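Local atomic coordinates of Ice-binding protein (Colwellia, PDB entry 3WP9), a protein that binds to the surface of ice crystals and inhibits their growth and recrystallization, which may protect membranes from freezing injury. Residues L107-G112 with W136-S141; L159-F164 with P217-E222; I189-G194 with V207-N212. One frame throughout, in Å; residues are numbered along the deposited sequence.

Contact 1 (L107-G112 with W136-S141)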
# COMPACT_ATOMS: atom_id res chain seq x y z
N LEU A 107 1.21 -18.39 9.06
CA LEU A 107 2.68 -18.39 8.89
C LEU A 107 3.38 -17.19 9.50
O LEU A 107 2.90 -16.07 9.55
CB LEU A 107 3.03 -18.49 7.35
CG LEU A 107 2.54 -19.73 6.62
CD1 LEU A 107 2.91 -19.60 5.12
CD2 LEU A 107 3.08 -21.00 7.20
N THR A 108 4.58 -17.43 10.03
CA THR A 108 5.52 -16.39 10.37
C THR A 108 6.55 -16.43 9.22
O THR A 108 7.08 -17.53 8.91
CB THR A 108 6.20 -16.68 11.70
OG1 THR A 108 5.18 -16.61 12.72
CG2 THR A 108 7.18 -15.65 11.95
N LEU A 109 6.74 -15.29 8.60
CA LEU A 109 7.57 -15.13 7.41
C LEU A 109 8.87 -14.41 7.83
O LEU A 109 8.87 -13.28 8.31
CB LEU A 109 6.83 -14.25 6.37
CG LEU A 109 5.47 -14.81 5.91
CD1 LEU A 109 4.90 -13.95 4.77
CD2 LEU A 109 5.50 -16.28 5.48
N GLU A 110 10.01 -15.07 7.60
CA GLU A 110 11.30 -14.42 7.84
C GLU A 110 11.64 -13.50 6.63
O GLU A 110 11.01 -13.68 5.56
CB GLU A 110 12.39 -15.52 7.99
CG GLU A 110 12.33 -16.54 6.83
CD GLU A 110 13.54 -17.49 6.69
OE1 GLU A 110 14.17 -17.84 7.72
OE2 GLU A 110 13.85 -17.90 5.54
N PRO A 111 12.53 -12.53 6.82
CA PRO A 111 12.92 -11.54 5.78
C PRO A 111 13.36 -12.30 4.53
O PRO A 111 13.91 -13.42 4.62
CB PRO A 111 14.04 -10.76 6.43
CG PRO A 111 13.77 -10.94 7.93
CD PRO A 111 13.39 -12.37 7.99
N GLY A 112 13.06 -11.78 3.37
CA GLY A 112 13.34 -12.55 2.15
C GLY A 112 12.50 -12.07 1.00
O GLY A 112 11.62 -11.19 1.18
N TRP A 136 11.13 -7.49 3.41
CA TRP A 136 10.36 -8.51 2.74
C TRP A 136 9.82 -7.92 1.44
O TRP A 136 9.39 -6.78 1.42
CB TRP A 136 9.12 -8.94 3.57
CG TRP A 136 9.38 -9.62 4.88
CD1 TRP A 136 9.23 -10.94 5.16
CD2 TRP A 136 9.83 -8.98 6.08
NE1 TRP A 136 9.53 -11.17 6.49
CE2 TRP A 136 9.92 -9.99 7.06
CE3 TRP A 136 10.13 -7.66 6.42
CZ2 TRP A 136 10.34 -9.71 8.38
CZ3 TRP A 136 10.58 -7.37 7.74
CH2 TRP A 136 10.66 -8.39 8.67
N ILE A 137 10.04 -8.66 0.37
CA ILE A 137 9.43 -8.34 -0.87
C ILE A 137 8.53 -9.49 -1.31
O ILE A 137 8.92 -10.67 -1.47
CB ILE A 137 10.50 -7.88 -1.94
CG1 ILE A 137 11.32 -6.61 -1.51
CG2 ILE A 137 9.79 -7.75 -3.28
CD1 ILE A 137 12.36 -6.27 -2.56
N MET A 138 7.22 -9.14 -1.48
CA MET A 138 6.21 -10.09 -1.81
C MET A 138 5.80 -9.90 -3.28
O MET A 138 5.17 -8.95 -3.61
CB MET A 138 4.99 -9.97 -0.87
CG MET A 138 5.39 -9.62 0.56
SD MET A 138 6.23 -10.94 1.38
CE MET A 138 4.99 -12.16 1.47
N GLN A 139 6.12 -10.89 -4.09
CA GLN A 139 5.95 -10.78 -5.56
C GLN A 139 4.76 -11.62 -5.94
O GLN A 139 4.84 -12.85 -5.97
CB GLN A 139 7.20 -11.31 -6.28
CG GLN A 139 8.35 -10.45 -5.95
CD GLN A 139 9.65 -11.06 -6.46
OE1 GLN A 139 9.72 -12.26 -6.72
NE2 GLN A 139 10.63 -10.24 -6.65
N ILE A 140 3.61 -10.95 -6.17
CA ILE A 140 2.35 -11.65 -6.36
C ILE A 140 1.83 -11.43 -7.80
O ILE A 140 1.45 -10.34 -8.17
CB ILE A 140 1.29 -11.20 -5.30
CG1 ILE A 140 1.83 -11.56 -3.91
CG2 ILE A 140 -0.05 -11.85 -5.59
CD1 ILE A 140 1.14 -10.70 -2.85
N SER A 141 1.76 -12.51 -8.56
CA SER A 141 1.32 -12.35 -9.95
C SER A 141 -0.21 -12.36 -10.14
O SER A 141 -0.77 -11.88 -11.18
CB SER A 141 2.09 -13.31 -10.86
OG SER A 141 1.49 -14.55 -10.79

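Contact 2 (L159-F164 with P217-E222)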
# COMPACT_ATOMS: atom_id res chain seq x y z
N LEU A 159 9.42 -3.48 10.55
CA LEU A 159 8.72 -2.25 10.20
C LEU A 159 7.90 -2.43 8.90
O LEU A 159 8.35 -3.03 7.94
CB LEU A 159 9.67 -1.06 10.00
CG LEU A 159 10.59 -0.68 11.18
CD1 LEU A 159 11.50 0.47 10.76
CD2 LEU A 159 9.83 -0.32 12.47
N ALA A 160 6.69 -1.89 8.94
CA ALA A 160 5.77 -1.87 7.77
C ALA A 160 6.42 -1.17 6.59
O ALA A 160 6.24 -1.61 5.44
CB ALA A 160 4.46 -1.19 8.15
N LYS A 161 7.21 -0.12 6.83
CA LYS A 161 7.89 0.56 5.68
C LYS A 161 8.86 -0.41 4.96
O LYS A 161 9.29 -0.11 3.81
CB LYS A 161 8.62 1.84 6.13
CG LYS A 161 9.94 1.56 6.86
CD LYS A 161 10.81 2.78 6.96
CE LYS A 161 12.25 2.34 7.23
NZ LYS A 161 13.12 3.44 7.76
N ASN A 162 9.22 -1.53 5.56
CA ASN A 162 10.12 -2.54 4.93
C ASN A 162 9.52 -3.75 4.33
O ASN A 162 10.21 -4.70 3.95
CB ASN A 162 11.15 -3.01 5.97
CG ASN A 162 12.17 -1.92 6.29
OD1 ASN A 162 12.50 -1.06 5.46
ND2 ASN A 162 12.67 -1.94 7.53
N ILE A 163 8.18 -3.76 4.21
CA ILE A 163 7.50 -4.88 3.65
C ILE A 163 6.84 -4.34 2.34
O ILE A 163 6.08 -3.31 2.40
CB ILE A 163 6.37 -5.34 4.60
CG1 ILE A 163 6.98 -5.88 5.94
CG2 ILE A 163 5.53 -6.37 3.90
CD1 ILE A 163 5.95 -6.26 6.99
N PHE A 164 7.19 -4.98 1.23
CA PHE A 164 6.75 -4.48 -0.13
C PHE A 164 5.91 -5.51 -0.76
O PHE A 164 6.35 -6.63 -0.98
CB PHE A 164 7.96 -4.04 -1.01
CG PHE A 164 8.83 -2.98 -0.37
CD1 PHE A 164 8.59 -1.60 -0.51
CD2 PHE A 164 9.89 -3.40 0.46
CE1 PHE A 164 9.39 -0.61 0.12
CE2 PHE A 164 10.66 -2.44 1.11
CZ PHE A 164 10.45 -1.06 0.94
N PRO A 217 3.56 4.81 7.22
CA PRO A 217 4.31 3.88 8.08
C PRO A 217 5.46 4.64 8.76
O PRO A 217 6.00 5.59 8.23
CB PRO A 217 4.85 2.83 7.11
CG PRO A 217 4.95 3.60 5.80
CD PRO A 217 3.95 4.69 5.79
N THR A 218 5.78 4.26 9.97
CA THR A 218 6.74 5.15 10.64
C THR A 218 8.17 4.76 10.27
O THR A 218 8.45 3.62 9.82
CB THR A 218 6.58 5.19 12.14
OG1 THR A 218 6.63 3.84 12.61
CG2 THR A 218 5.27 5.92 12.52
N GLU A 219 9.04 5.75 10.46
CA GLU A 219 10.47 5.63 10.15
C GLU A 219 11.18 4.71 11.13
O GLU A 219 12.07 3.97 10.75
CB GLU A 219 11.14 7.02 10.12
CG GLU A 219 10.89 7.82 8.85
CD GLU A 219 11.07 6.98 7.57
OE1 GLU A 219 12.07 6.23 7.48
OE2 GLU A 219 10.22 7.05 6.66
N GLN A 220 10.80 4.77 12.41
CA GLN A 220 11.35 3.86 13.43
C GLN A 220 10.34 3.63 14.55
O GLN A 220 9.37 4.37 14.66
CB GLN A 220 12.72 4.35 13.95
CG GLN A 220 12.78 5.86 14.13
CD GLN A 220 14.05 6.32 14.80
OE1 GLN A 220 15.10 5.72 14.64
NE2 GLN A 220 13.95 7.41 15.55
N TYR A 221 10.61 2.63 15.39
CA TYR A 221 9.63 1.97 16.29
C TYR A 221 8.49 2.79 16.93
O TYR A 221 8.65 3.35 18.03
CB TYR A 221 10.40 1.18 17.36
CG TYR A 221 9.81 -0.18 17.67
CD1 TYR A 221 9.52 -1.10 16.64
CD2 TYR A 221 9.54 -0.57 19.00
CE1 TYR A 221 8.97 -2.35 16.92
CE2 TYR A 221 8.99 -1.81 19.29
CZ TYR A 221 8.72 -2.69 18.26
OH TYR A 221 8.19 -3.92 18.55
N GLU A 222 7.33 2.82 16.25
CA GLU A 222 6.12 3.61 16.64
C GLU A 222 4.75 3.07 16.13
O GLU A 222 4.58 1.86 15.88
CB GLU A 222 6.29 5.09 16.22
CG GLU A 222 7.31 5.87 17.03
CD GLU A 222 7.95 7.01 16.27
OE1 GLU A 222 7.84 8.16 16.74
OE2 GLU A 222 8.58 6.78 15.20
O HOH W 1 7.11 1.49 9.27

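Contact 3 (I189-G194 with V207-N212)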
# COMPACT_ATOMS: atom_id res chain seq x y z
N ILE A 189 -6.66 -0.80 -5.58
CA ILE A 189 -6.54 -1.22 -4.17
C ILE A 189 -7.85 -0.89 -3.52
O ILE A 189 -8.24 0.29 -3.53
CB ILE A 189 -5.34 -0.53 -3.41
CG1 ILE A 189 -4.00 -0.86 -4.09
CG2 ILE A 189 -5.35 -0.92 -1.90
CD1 ILE A 189 -2.88 0.11 -3.62
N SER A 190 -8.54 -1.92 -2.95
CA SER A 190 -9.82 -1.71 -2.34
C SER A 190 -9.64 -2.05 -0.85
O SER A 190 -9.14 -3.14 -0.56
CB SER A 190 -10.86 -2.71 -3.00
OG SER A 190 -12.03 -2.78 -2.25
N VAL A 191 -10.15 -1.14 -0.00
CA VAL A 191 -10.01 -1.36 1.46
C VAL A 191 -11.48 -1.29 1.99
O VAL A 191 -12.14 -0.30 1.78
CB VAL A 191 -9.13 -0.29 2.08
CG1 VAL A 191 -8.80 -0.74 3.50
CG2 VAL A 191 -7.84 -0.17 1.32
N ASN A 192 -11.97 -2.35 2.60
CA ASN A 192 -13.35 -2.41 3.06
C ASN A 192 -13.55 -1.86 4.48
O ASN A 192 -12.54 -1.49 5.22
CB ASN A 192 -13.92 -3.79 2.79
CG ASN A 192 -14.45 -3.92 1.35
OD1 ASN A 192 -14.41 -2.98 0.57
ND2 ASN A 192 -15.02 -5.11 1.06
N THR A 193 -14.79 -1.80 4.89
CA THR A 193 -15.22 -0.98 6.04
C THR A 193 -14.39 -1.23 7.31
O THR A 193 -14.25 -2.40 7.76
CB THR A 193 -16.65 -1.42 6.38
OG1 THR A 193 -17.47 -1.26 5.20
CG2 THR A 193 -17.23 -0.63 7.55
N GLY A 194 -13.87 -0.12 7.85
CA GLY A 194 -13.27 -0.18 9.19
C GLY A 194 -11.85 -0.63 9.28
O GLY A 194 -11.21 -0.54 10.39
N VAL A 207 -7.72 3.84 -5.99
CA VAL A 207 -7.86 3.39 -4.60
C VAL A 207 -9.29 3.61 -4.09
O VAL A 207 -9.78 4.72 -4.22
CB VAL A 207 -6.80 4.12 -3.70
CG1 VAL A 207 -7.02 3.70 -2.26
CG2 VAL A 207 -5.38 3.86 -4.20
N THR A 208 -9.90 2.60 -3.46
CA THR A 208 -11.26 2.78 -2.88
C THR A 208 -11.19 2.55 -1.37
O THR A 208 -10.62 1.56 -0.96
CB THR A 208 -12.32 1.87 -3.62
OG1 THR A 208 -12.11 0.48 -3.26
CG2 THR A 208 -12.19 2.00 -5.21
N LEU A 209 -11.70 3.49 -0.57
CA LEU A 209 -11.67 3.34 0.88
C LEU A 209 -13.09 3.29 1.38
O LEU A 209 -14.02 3.92 0.78
CB LEU A 209 -11.02 4.57 1.56
CG LEU A 209 -9.58 4.89 1.06
CD1 LEU A 209 -9.16 6.20 1.83
CD2 LEU A 209 -8.63 3.68 1.28
N GLN A 210 -13.28 2.58 2.50
CA GLN A 210 -14.57 2.55 3.14
C GLN A 210 -14.32 2.70 4.64
O GLN A 210 -13.95 1.73 5.27
CB GLN A 210 -15.38 1.26 2.91
CG GLN A 210 -15.75 1.11 1.48
CD GLN A 210 -16.39 -0.29 1.22
OE1 GLN A 210 -16.62 -1.09 2.16
NE2 GLN A 210 -16.51 -0.62 -0.05
N LYS A 211 -14.61 3.88 5.19
CA LYS A 211 -14.48 4.10 6.66
C LYS A 211 -13.12 3.57 7.25
O LYS A 211 -13.14 2.74 8.16
CB LYS A 211 -15.66 3.55 7.43
CG LYS A 211 -16.98 4.15 6.90
CD LYS A 211 -18.17 3.62 7.64
CE LYS A 211 -19.44 4.39 7.32
NZ LYS A 211 -20.65 3.56 7.67
N ASN A 212 -12.00 3.98 6.66
CA ASN A 212 -10.72 3.36 7.07
C ASN A 212 -9.84 4.40 7.79
O ASN A 212 -10.09 5.56 7.74
CB ASN A 212 -9.93 2.91 5.86
CG ASN A 212 -10.73 1.91 5.01
OD1 ASN A 212 -10.97 2.15 3.79
ND2 ASN A 212 -11.05 0.76 5.62
O HOH W 2 -13.33 -0.38 -0.87

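Contact 1 (L107-G112 with W136-S141)
Trp136 reaches across to Leu109, Glu110 and Pro111 with its indole; one hydrogen bond holds its ring N-H, and a second, from the amide of the next residue, ties the backbone. On the ring, NE1 donates to the carbonyl O of Leu109 at 2.9 Å, with an N-H...O angle of 155°. The donor stands well above the carbonyl plane of Leu109, 63° out of it, whereas the oxygen lies near the plane of the indole at its edge. Beside this, Ile137 N donates to Gly112 O at 3.1 Å, the hydrogen bond of a parallel bridge that pairs Gly112 with Trp136. The same Gly112 O also receives a CA-H...O contact from Trp136 CA. At the backbone angles of Gly112 a CB would jam against the preceding carbonyl O.

The apolar contacts fall into two groups. Pro111 CA lies over one indole face, 3.6 Å from the centroid of the five-membered ring (CH-pi), while the proline side chain runs beside the indole, CG 3.7 Å from Trp136 CZ2. Elsewhere, Leu109 CD1 meets Met138 CE at 3.8 Å. The Met138 chain bends at chi2 and again at chi3 (-65°), which turns CE toward the leucine. Phe128 meets the indole edge-to-face, and it also touches the side chains of Leu109 and Met138.

The indole, Leu109 and Met138 are buried between strand 108-109 and strand 136-140. Parallel pairing of successive turns around an apolar interior is characteristic of the right-handed beta-helix, the fold of this ice-binding protein.

Contact 2 (L159-F164 with P217-E222)
Lys161 and Pro217 bring the two backbones nearest, with their CA atoms 5.4 Å apart, where the 3-10 turn 160-162 meets a tail without regular secondary structure. One water spans the gap between the main chains. It accepts from Lys161 N at 2.9 Å and donates to Thr218 O at 2.6 Å, and so links the turn to the tail.

The Lys161 side chain does most of the polar work. Its CG lies between the backbone N and the carbonyl carbon (chi1 77°), and beyond CG the chain is extended, running past Thr218 O to end at Glu219. There NZ forms a salt bridge with Glu219 OE1 at 3.0 Å, met on the syn side and 33° out of the carboxylate plane. It also donates to the carbonyl O of Glu219 at 3.2 Å, in the carbonyl plane and on a lone pair. The two side chains cross at about a right angle, and the bent glutamate chain curls back toward the amine.

The tail follows strand 213-215 of the right-handed beta-helix and here packs on the turn that leads into strand 163-167. An alanine in place of Lys161 would probably leave the Glu219 carboxylate without its charged mate and the tail freer to move.

Packing completes the contact. Pro217 CB rests 4.2 Å from Ala160 CB, and the Leu159 methyl CD1 abuts the carbonyl Glu219 O at 3.5 Å. Leu159 CD2 approaches the ring edge of the poorly ordered Tyr221.

Contact 3 (I189-G194 with V207-N212)
Ile189 and Val207, then Ser190 and Thr208, pair as parallel beta bridges between neighbouring turns of the right-handed beta-helix. Thr208 N donates to Ile189 O at 2.8 Å and Val191 N to Thr208 O at 2.9 Å. Inside, Val191 CG2 lies beside Leu209 CD2 at 3.9 Å.

On the outer face that carries Ser190 and Thr208, one water joins the strands: it hydrogen-bonds to Ser190 OG and to Thr208 OG1, and lies 2.9 Å from Val191 O, to which it can donate. Thr208 OG1 sits between its backbone N and carbonyl carbon, which sets it beside Ser190 CA. Thr208 belongs to one ice-binding motif, Thr193 and Gly194 to the other, both assigned by similarity. The Thr193 hydroxyl faces Gln210 OE1, and the Gln210 amide lies alongside that of Asn192, their planes 17° apart. Gly194 N donates to Gln210 O at 3.2 Å, more weakly to Lys211 O, and its positive phi suits a glycine.

Asn212 ties this turn together: ND2 donates to Thr195 O, the backbone N to Ser28 OG, and CG packs on Val191 CG1 at 3.6 Å. Asn212 OD1 accepts from its own segment's Gln210 N at 2.7 Å. Across the contact, Asn212 ND2 also donates to Asn192 O at 2.7 Å, the oxygen only 5° out of the amide plane but the donor 42° above the carbonyl plane of Asn192.

Overall arrangement
From the N terminus, contact 1 comes first: its segments close a loop of 23 residues that holds the rest of strand 112-116 and strands 120-122 and 126-129. Contact 2 opens only after contact 1 has closed. It spans 52 residues, bringing the tail after strand 213-215 back to the turn before strand 163-167. Contact 3 falls wholly within that span and closes a loop of 12 residues; no two contacts cross. Contacts 1 and 2 touch in the long parallel sheet, where strands 136-140 and 163-167 are neighbours and Met138 N probably hydrogen-bonds to Phe164 O. Contact 3 belongs to the separate six-stranded sheet, with nearest atoms about 11 Å from either of the others.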